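Local coordinates for putative Fe-S biosynthesis protein (PDB 2QGO) that probably takes part in the biosynthesis of iron-sulphur clusters, though its exact role is not established, at residues A[20-32]-A[72-84]. Sequence-based numbering, arbitrary orientation.
Sequences EILDKILILITDD and VKIYTSDFDKTML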
ATOM      1  N   GLU A  20      -1.318 -12.861  -5.285  1.00 28.80           N
ATOM      2  CA  GLU A  20      -1.429 -13.597  -4.025  1.00 29.53           C
ATOM      3  C   GLU A  20      -1.163 -12.776  -2.770  1.00 28.59           C
ATOM      4  O   GLU A  20      -0.600 -13.298  -1.811  1.00 28.60           O
ATOM      5  CB  GLU A  20      -0.458 -14.785  -4.020  1.00 31.94           C
ATOM      6  CG  GLU A  20      -0.590 -15.754  -5.193  1.00 34.29           C
ATOM      7  CD  GLU A  20      -1.927 -16.462  -5.231  1.00 36.97           C
ATOM      8  OE1 GLU A  20      -2.628 -16.496  -4.192  1.00 38.08           O
ATOM      9  OE2 GLU A  20      -2.275 -16.999  -6.304  1.00 38.56           O
ATOM     10  N   ILE A  21      -1.564 -11.510  -2.751  1.00 26.29           N
ATOM     11  CA  ILE A  21      -1.307 -10.689  -1.575  1.00 26.70           C
ATOM     12  C   ILE A  21      -2.538 -10.009  -0.969  1.00 26.12           C
ATOM     13  O   ILE A  21      -2.409  -9.247  -0.019  1.00 24.86           O
ATOM     14  CB  ILE A  21      -0.276  -9.592  -1.898  1.00 27.17           C
ATOM     15  CG1 ILE A  21      -0.817  -8.705  -3.021  1.00 26.52           C
ATOM     16  CG2 ILE A  21       1.065 -10.222  -2.271  1.00 25.01           C
ATOM     17  CD1 ILE A  21      -0.165  -7.345  -3.088  1.00 27.82           C
ATOM     18  N   LEU A  22      -3.721 -10.281  -1.518  1.00 26.85           N
ATOM     19  CA  LEU A  22      -4.949  -9.657  -1.028  1.00 28.31           C
ATOM     20  C   LEU A  22      -5.289 -10.042   0.414  1.00 26.88           C
ATOM     21  O   LEU A  22      -5.948  -9.296   1.136  1.00 28.19           O
ATOM     22  CB  LEU A  22      -6.119 -10.025  -1.948  1.00 28.87           C
ATOM     23  CG  LEU A  22      -7.482  -9.391  -1.631  1.00 30.43           C
ATOM     24  CD1 LEU A  22      -7.399  -7.872  -1.716  1.00 28.74           C
ATOM     25  CD2 LEU A  22      -8.515  -9.924  -2.602  1.00 31.93           C
ATOM     26  N   ASP A  23      -4.820 -11.212   0.819  1.00 26.88           N
ATOM     27  CA  ASP A  23      -5.059 -11.756   2.149  1.00 27.39           C
ATOM     28  C   ASP A  23      -3.943 -11.398   3.128  1.00 25.90           C
ATOM     29  O   ASP A  23      -3.977 -11.794   4.288  1.00 25.96           O
ATOM     30  CB  ASP A  23      -5.143 -13.280   2.043  1.00 31.31           C
ATOM     31  CG  ASP A  23      -3.818 -13.905   1.600  1.00 35.86           C
ATOM     32  OD1 ASP A  23      -3.303 -13.549   0.500  1.00 37.47           O
ATOM     33  OD2 ASP A  23      -3.279 -14.743   2.364  1.00 39.79           O
ATOM     34  N   LYS A  24      -2.952 -10.656   2.654  1.00 25.00           N
ATOM     35  CA  LYS A  24      -1.814 -10.288   3.476  1.00 24.18           C
ATOM     36  C   LYS A  24      -1.990  -8.992   4.257  1.00 25.00           C
ATOM     37  O   LYS A  24      -2.980  -8.276   4.104  1.00 22.19           O
ATOM     38  CB  LYS A  24      -0.578 -10.137   2.590  1.00 24.93           C
ATOM     39  CG  LYS A  24      -0.211 -11.365   1.775  1.00 23.97           C
ATOM     40  CD  LYS A  24       0.358 -12.464   2.644  1.00 24.66           C
ATOM     41  CE  LYS A  24       0.920 -13.584   1.798  1.00 25.88           C
ATOM     42  NZ  LYS A  24       1.414 -14.684   2.668  1.00 28.52           N
ATOM     43  N   ILE A  25      -1.003  -8.702   5.102  1.00 23.16           N
ATOM     44  CA  ILE A  25      -1.008  -7.463   5.849  1.00 22.93           C
ATOM     45  C   ILE A  25      -0.491  -6.457   4.827  1.00 22.64           C
ATOM     46  O   ILE A  25       0.620  -6.604   4.311  1.00 22.46           O
ATOM     47  CB  ILE A  25      -0.037  -7.516   7.047  1.00 24.35           C
ATOM     48  CG1 ILE A  25      -0.471  -8.617   8.020  1.00 25.31           C
ATOM     49  CG2 ILE A  25       0.033  -6.151   7.724  1.00 24.02           C
ATOM     50  CD1 ILE A  25      -1.908  -8.479   8.527  1.00 27.76           C
ATOM     51  N   LEU A  26      -1.293  -5.453   4.508  1.00 21.65           N
ATOM     52  CA  LEU A  26      -0.868  -4.456   3.529  1.00 21.90           C
ATOM     53  C   LEU A  26      -0.555  -3.127   4.193  1.00 22.23           C
ATOM     54  O   LEU A  26      -1.264  -2.688   5.096  1.00 22.40           O
ATOM     55  CB  LEU A  26      -1.943  -4.252   2.461  1.00 21.02           C
ATOM     56  CG  LEU A  26      -2.324  -5.500   1.670  1.00 22.00           C
ATOM     57  CD1 LEU A  26      -3.412  -5.142   0.673  1.00 23.30           C
ATOM     58  CD2 LEU A  26      -1.089  -6.067   0.952  1.00 19.51           C
ATOM     59  N   ILE A  27       0.520  -2.501   3.735  1.00 21.10           N
ATOM     60  CA  ILE A  27       0.954  -1.218   4.261  1.00 23.12           C
ATOM     61  C   ILE A  27       1.054  -0.217   3.122  1.00 23.82           C
ATOM     62  O   ILE A  27       1.862  -0.385   2.212  1.00 24.18           O
ATOM     63  CB  ILE A  27       2.340  -1.345   4.933  1.00 24.94           C
ATOM     64  CG1 ILE A  27       2.261  -2.329   6.099  1.00 25.56           C
ATOM     65  CG2 ILE A  27       2.835   0.025   5.378  1.00 24.89           C
ATOM     66  CD1 ILE A  27       3.620  -2.705   6.678  1.00 28.65           C
ATOM     67  N   LEU A  28       0.222   0.816   3.173  1.00 24.17           N
ATOM     68  CA  LEU A  28       0.232   1.857   2.151  1.00 26.06           C
ATOM     69  C   LEU A  28       1.061   3.011   2.692  1.00 27.29           C
ATOM     70  O   LEU A  28       0.781   3.538   3.762  1.00 29.43           O
ATOM     71  CB  LEU A  28      -1.197   2.328   1.855  1.00 23.69           C
ATOM     72  CG  LEU A  28      -1.394   3.536   0.927  1.00 26.31           C
ATOM     73  CD1 LEU A  28      -0.802   3.240  -0.457  1.00 25.64           C
ATOM     74  CD2 LEU A  28      -2.899   3.852   0.815  1.00 25.13           C
ATOM     75  N   ILE A  29       2.095   3.399   1.963  1.00 28.44           N
ATOM     76  CA  ILE A  29       2.939   4.491   2.418  1.00 29.95           C
ATOM     77  C   ILE A  29       3.461   5.315   1.259  1.00 29.18           C
ATOM     78  O   ILE A  29       3.364   4.912   0.098  1.00 26.75           O
ATOM     79  CB  ILE A  29       4.143   3.961   3.197  1.00 30.46           C
ATOM     80  CG1 ILE A  29       4.955   3.036   2.297  1.00 31.84           C
ATOM     81  CG2 ILE A  29       3.676   3.224   4.440  1.00 33.02           C
ATOM     82  CD1 ILE A  29       6.283   2.639   2.875  1.00 37.12           C
ATOM     83  N   THR A  30       4.003   6.483   1.585  1.00 30.44           N
ATOM     84  CA  THR A  30       4.583   7.350   0.571  1.00 32.89           C
ATOM     85  C   THR A  30       5.981   6.790   0.438  1.00 32.49           C
ATOM     86  O   THR A  30       6.514   6.209   1.379  1.00 34.33           O
ATOM     87  CB  THR A  30       4.713   8.811   1.046  1.00 34.78           C
ATOM     88  OG1 THR A  30       5.690   8.873   2.091  1.00 37.57           O
ATOM     89  CG2 THR A  30       3.392   9.334   1.573  1.00 35.67           C
ATOM     90  N   ASP A  31       6.581   6.946  -0.725  1.00 33.28           N
ATOM     91  CA  ASP A  31       7.922   6.437  -0.913  1.00 32.81           C
ATOM     92  C   ASP A  31       8.799   7.592  -1.364  1.00 31.23           C
ATOM     93  O   ASP A  31       8.923   7.843  -2.557  1.00 31.39           O
ATOM     94  CB  ASP A  31       7.920   5.333  -1.972  1.00 34.44           C
ATOM     95  CG  ASP A  31       9.228   4.582  -2.021  1.00 35.77           C
ATOM     96  OD1 ASP A  31      10.208   5.063  -1.406  1.00 36.19           O
ATOM     97  OD2 ASP A  31       9.278   3.518  -2.677  1.00 37.03           O
ATOM     98  N   ASP A  32       9.392   8.301  -0.409  1.00 30.45           N
ATOM     99  CA  ASP A  32      10.257   9.424  -0.731  1.00 30.00           C
ATOM    100  C   ASP A  32      11.728   9.029  -0.602  1.00 29.02           C
ATOM    101  O   ASP A  32      12.610   9.888  -0.593  1.00 29.52           O
ATOM    102  CB  ASP A  32       9.947  10.608   0.192  1.00 30.51           C
ATOM    103  CG  ASP A  32      10.242  10.312   1.647  1.00 32.21           C
ATOM    104  OD1 ASP A  32      10.595   9.161   1.974  1.00 33.89           O
ATOM    105  OD2 ASP A  32      10.117  11.238   2.471  1.00 33.21           O
ATOM    106  N   VAL A  72      -9.876  -6.119   3.905  1.00 22.94           N
ATOM    107  CA  VAL A  72      -8.461  -6.021   3.613  1.00 23.26           C
ATOM    108  C   VAL A  72      -7.751  -5.481   4.848  1.00 23.71           C
ATOM    109  O   VAL A  72      -8.163  -4.470   5.423  1.00 24.13           O
ATOM    110  CB  VAL A  72      -8.211  -5.078   2.413  1.00 23.43           C
ATOM    111  CG1 VAL A  72      -6.715  -4.921   2.165  1.00 23.21           C
ATOM    112  CG2 VAL A  72      -8.904  -5.635   1.175  1.00 23.39           C
ATOM    113  N   LYS A  73      -6.695  -6.166   5.267  1.00 23.64           N
ATOM    114  CA  LYS A  73      -5.930  -5.729   6.427  1.00 24.57           C
ATOM    115  C   LYS A  73      -4.868  -4.752   5.928  1.00 23.89           C
ATOM    116  O   LYS A  73      -3.729  -5.139   5.673  1.00 23.30           O
ATOM    117  CB  LYS A  73      -5.282  -6.933   7.106  1.00 25.42           C
ATOM    118  CG  LYS A  73      -6.301  -7.960   7.577  1.00 29.59           C
ATOM    119  CD  LYS A  73      -5.633  -9.211   8.110  1.00 33.58           C
ATOM    120  CE  LYS A  73      -6.661 -10.163   8.676  1.00 36.80           C
ATOM    121  NZ  LYS A  73      -6.026 -11.420   9.169  1.00 40.75           N
ATOM    122  N   ILE A  74      -5.267  -3.492   5.768  1.00 22.64           N
ATOM    123  CA  ILE A  74      -4.371  -2.454   5.270  1.00 23.42           C
ATOM    124  C   ILE A  74      -4.075  -1.399   6.324  1.00 24.17           C
ATOM    125  O   ILE A  74      -4.975  -0.903   6.993  1.00 26.02           O
ATOM    126  CB  ILE A  74      -4.952  -1.793   3.979  1.00 22.99           C
ATOM    127  CG1 ILE A  74      -4.039  -0.655   3.509  1.00 22.62           C
ATOM    128  CG2 ILE A  74      -6.381  -1.302   4.226  1.00 22.39           C
ATOM    129  CD1 ILE A  74      -4.355  -0.158   2.107  1.00 22.69           C
ATOM    130  N   TYR A  75      -2.798  -1.055   6.453  1.00 24.36           N
ATOM    131  CA  TYR A  75      -2.331  -0.092   7.449  1.00 24.22           C
ATOM    132  C   TYR A  75      -1.474   1.031   6.875  1.00 23.89           C
ATOM    133  O   TYR A  75      -1.123   1.030   5.699  1.00 20.60           O
ATOM    134  CB  TYR A  75      -1.486  -0.815   8.497  1.00 24.22           C
ATOM    135  CG  TYR A  75      -2.222  -1.867   9.287  1.00 26.49           C
ATOM    136  CD1 TYR A  75      -2.605  -1.627  10.601  1.00 26.83           C
ATOM    137  CD2 TYR A  75      -2.531  -3.109   8.726  1.00 27.54           C
ATOM    138  CE1 TYR A  75      -3.276  -2.595  11.349  1.00 27.99           C
ATOM    139  CE2 TYR A  75      -3.213  -4.093   9.469  1.00 26.64           C
ATOM    140  CZ  TYR A  75      -3.580  -3.823  10.785  1.00 27.73           C
ATOM    141  OH  TYR A  75      -4.246  -4.764  11.547  1.00 28.92           O
ATOM    142  N   THR A  76      -1.137   1.979   7.747  1.00 24.57           N
ATOM    143  CA  THR A  76      -0.275   3.101   7.406  1.00 24.92           C
ATOM    144  C   THR A  76       0.267   3.682   8.714  1.00 25.79           C
ATOM    145  O   THR A  76       0.025   3.130   9.786  1.00 23.75           O
ATOM    146  CB  THR A  76      -1.030   4.189   6.618  1.00 26.45           C
ATOM    147  OG1 THR A  76      -0.083   5.072   6.006  1.00 26.26           O
ATOM    148  CG2 THR A  76      -1.942   4.993   7.533  1.00 25.95           C
ATOM    149  N   SER A  77       1.015   4.776   8.629  1.00 26.64           N
ATOM    150  CA  SER A  77       1.574   5.397   9.826  1.00 27.34           C
ATOM    151  C   SER A  77       1.066   6.821   9.995  1.00 28.31           C
ATOM    152  O   SER A  77       0.437   7.384   9.095  1.00 27.62           O
ATOM    153  CB  SER A  77       3.111   5.393   9.775  1.00 28.43           C
ATOM    154  OG  SER A  77       3.617   6.200   8.725  1.00 26.07           O
ATOM    155  N   ASP A  78       1.327   7.407  11.155  1.00 31.58           N
ATOM    156  CA  ASP A  78       0.869   8.765  11.399  1.00 33.73           C
ATOM    157  C   ASP A  78       1.523   9.717  10.411  1.00 33.15           C
ATOM    158  O   ASP A  78       0.909  10.677   9.946  1.00 34.30           O
ATOM    159  CB  ASP A  78       1.145   9.156  12.858  1.00 37.19           C
ATOM    160  CG  ASP A  78       0.136   8.527  13.818  1.00 40.97           C
ATOM    161  OD1 ASP A  78      -1.080   8.638  13.536  1.00 40.86           O
ATOM    162  OD2 ASP A  78       0.540   7.920  14.846  1.00 43.13           O
ATOM    163  N   PHE A  79       2.764   9.431  10.052  1.00 33.58           N
ATOM    164  CA  PHE A  79       3.461  10.269   9.087  1.00 33.02           C
ATOM    165  C   PHE A  79       2.870  10.148   7.686  1.00 32.80           C
ATOM    166  O   PHE A  79       2.628  11.148   7.004  1.00 31.71           O
ATOM    167  CB  PHE A  79       4.929   9.879   9.008  1.00 32.89           C
ATOM    168  CG  PHE A  79       5.658  10.548   7.882  1.00 33.84           C
ATOM    169  CD1 PHE A  79       5.897  11.925   7.915  1.00 33.97           C
ATOM    170  CD2 PHE A  79       6.082   9.815   6.774  1.00 32.39           C
ATOM    171  CE1 PHE A  79       6.549  12.564   6.860  1.00 33.74           C
ATOM    172  CE2 PHE A  79       6.739  10.444   5.709  1.00 32.89           C
ATOM    173  CZ  PHE A  79       6.973  11.819   5.750  1.00 33.39           C
ATOM    174  N   ASP A  80       2.673   8.911   7.245  1.00 32.94           N
ATOM    175  CA  ASP A  80       2.144   8.660   5.910  1.00 34.52           C
ATOM    176  C   ASP A  80       0.686   9.075   5.715  1.00 34.31           C
ATOM    177  O   ASP A  80       0.287   9.399   4.602  1.00 33.76           O
ATOM    178  CB  ASP A  80       2.316   7.178   5.546  1.00 35.68           C
ATOM    179  CG  ASP A  80       3.769   6.790   5.335  1.00 37.92           C
ATOM    180  OD1 ASP A  80       4.385   7.250   4.341  1.00 38.38           O
ATOM    181  OD2 ASP A  80       4.303   6.022   6.165  1.00 39.21           O
ATOM    182  N   LYS A  81      -0.109   9.087   6.781  1.00 34.71           N
ATOM    183  CA  LYS A  81      -1.515   9.454   6.627  1.00 37.10           C
ATOM    184  C   LYS A  81      -1.753  10.915   6.253  1.00 37.57           C
ATOM    185  O   LYS A  81      -2.809  11.251   5.709  1.00 37.46           O
ATOM    186  CB  LYS A  81      -2.311   9.107   7.887  1.00 37.61           C
ATOM    187  CG  LYS A  81      -1.910   9.909   9.098  1.00 41.62           C
ATOM    188  CD  LYS A  81      -2.719   9.535  10.337  1.00 40.64           C
ATOM    189  CE  LYS A  81      -2.311  10.448  11.487  1.00 42.66           C
ATOM    190  NZ  LYS A  81      -2.904  10.061  12.793  1.00 42.54           N
ATOM    191  N   THR A  82      -0.783  11.786   6.519  1.00 38.18           N
ATOM    192  CA  THR A  82      -0.956  13.192   6.184  1.00 39.58           C
ATOM    193  C   THR A  82      -0.904  13.430   4.675  1.00 39.57           C
ATOM    194  O   THR A  82      -1.448  14.424   4.178  1.00 39.58           O
ATOM    195  CB  THR A  82       0.097  14.078   6.890  1.00 40.93           C
ATOM    196  OG1 THR A  82       1.404  13.523   6.709  1.00 42.51           O
ATOM    197  CG2 THR A  82      -0.200  14.158   8.372  1.00 41.30           C
ATOM    198  N   MET A  83      -0.268  12.521   3.941  1.00 39.57           N
ATOM    199  CA  MET A  83      -0.192  12.664   2.490  1.00 40.29           C
ATOM    200  C   MET A  83      -1.234  11.825   1.753  1.00 39.68           C
ATOM    201  O   MET A  83      -1.288  11.832   0.520  1.00 39.69           O
ATOM    202  CB  MET A  83       1.207  12.310   1.988  1.00 43.04           C
ATOM    203  CG  MET A  83       1.986  13.530   1.487  1.00 46.33           C
ATOM    204  SD  MET A  83       3.715  13.364   1.929  1.00 49.89           S
ATOM    205  CE  MET A  83       3.580  13.557   3.708  1.00 48.23           C
ATOM    206  N   LEU A  84      -2.052  11.091   2.502  1.00 38.19           N
ATOM    207  CA  LEU A  84      -3.095  10.283   1.884  1.00 37.98           C
ATOM    208  C   LEU A  84      -4.304  11.199   1.810  1.00 38.86           C
ATOM    209  O   LEU A  84      -4.256  12.322   2.317  1.00 39.65           O
ATOM    210  CB  LEU A  84      -3.391   9.036   2.725  1.00 36.05           C
ATOM    211  CG  LEU A  84      -2.167   8.120   2.874  1.00 34.75           C
ATOM    212  CD1 LEU A  84      -2.496   6.912   3.747  1.00 34.34           C
ATOM    213  CD2 LEU A  84      -1.708   7.676   1.488  1.00 34.76           C
TER
HETATM  214  O   HOH W   1      -5.692  -8.381   3.781  1.00 19.20           O
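Leu26 and Ile74 lie side by side where strand 25-30 runs parallel to strand 73-76, their CB atoms 4.2 Å apart on the face that carries both side chains. Three backbone hydrogen bonds fix the register: Leu26 N to Lys73 O, Tyr75 N to Leu26 O and Leu28 N to Tyr75 O. In the mixed sheet, strand 25-30 sits between 73-76 and the antiparallel strand 50-55, with strand 64-65 beyond 73-76. Packing is tightest around Leu26, whose CD1 reaches Val72 CG1 at 3.6 Å; Ile74 CD1 abuts Leu28 CB, and Leu28 and Leu84, pointing opposite ways, meet through their CD2 atoms. The Ile25, Lys73 and Tyr75 side is looser and nearer solvent: Ile25 CD1 rests on the aliphatic CD of Lys73 (3.8 Å), while Ile25 CG2 approaches the Tyr75 ring obliquely and Leu26 O lies at that ring's edge. Beyond the strand pairing, side chains take over. Thr76 turns OG1 away from its own N (chi1 -165°) and donates to Leu28 O at 2.9 Å. Thr30 N comes from above the carboxylate plane, 2.9 Å from Asp80 OD1, and Thr30 OG1 nearly along the C-O axis. Ser77, the N-cap residue of the weakly bonded helix 78-81, donates through OG to Asp80 OD2 and accepts there from Asp80 N. Replacing Asp80 by alanine would probably leave Thr30 N and OG1 without their shared acceptor and Ser77 OG without one partner. The carboxylate thus continues the strand pairing by side-chain chemistry, tying the capped helical turn to the end of strand 25-30.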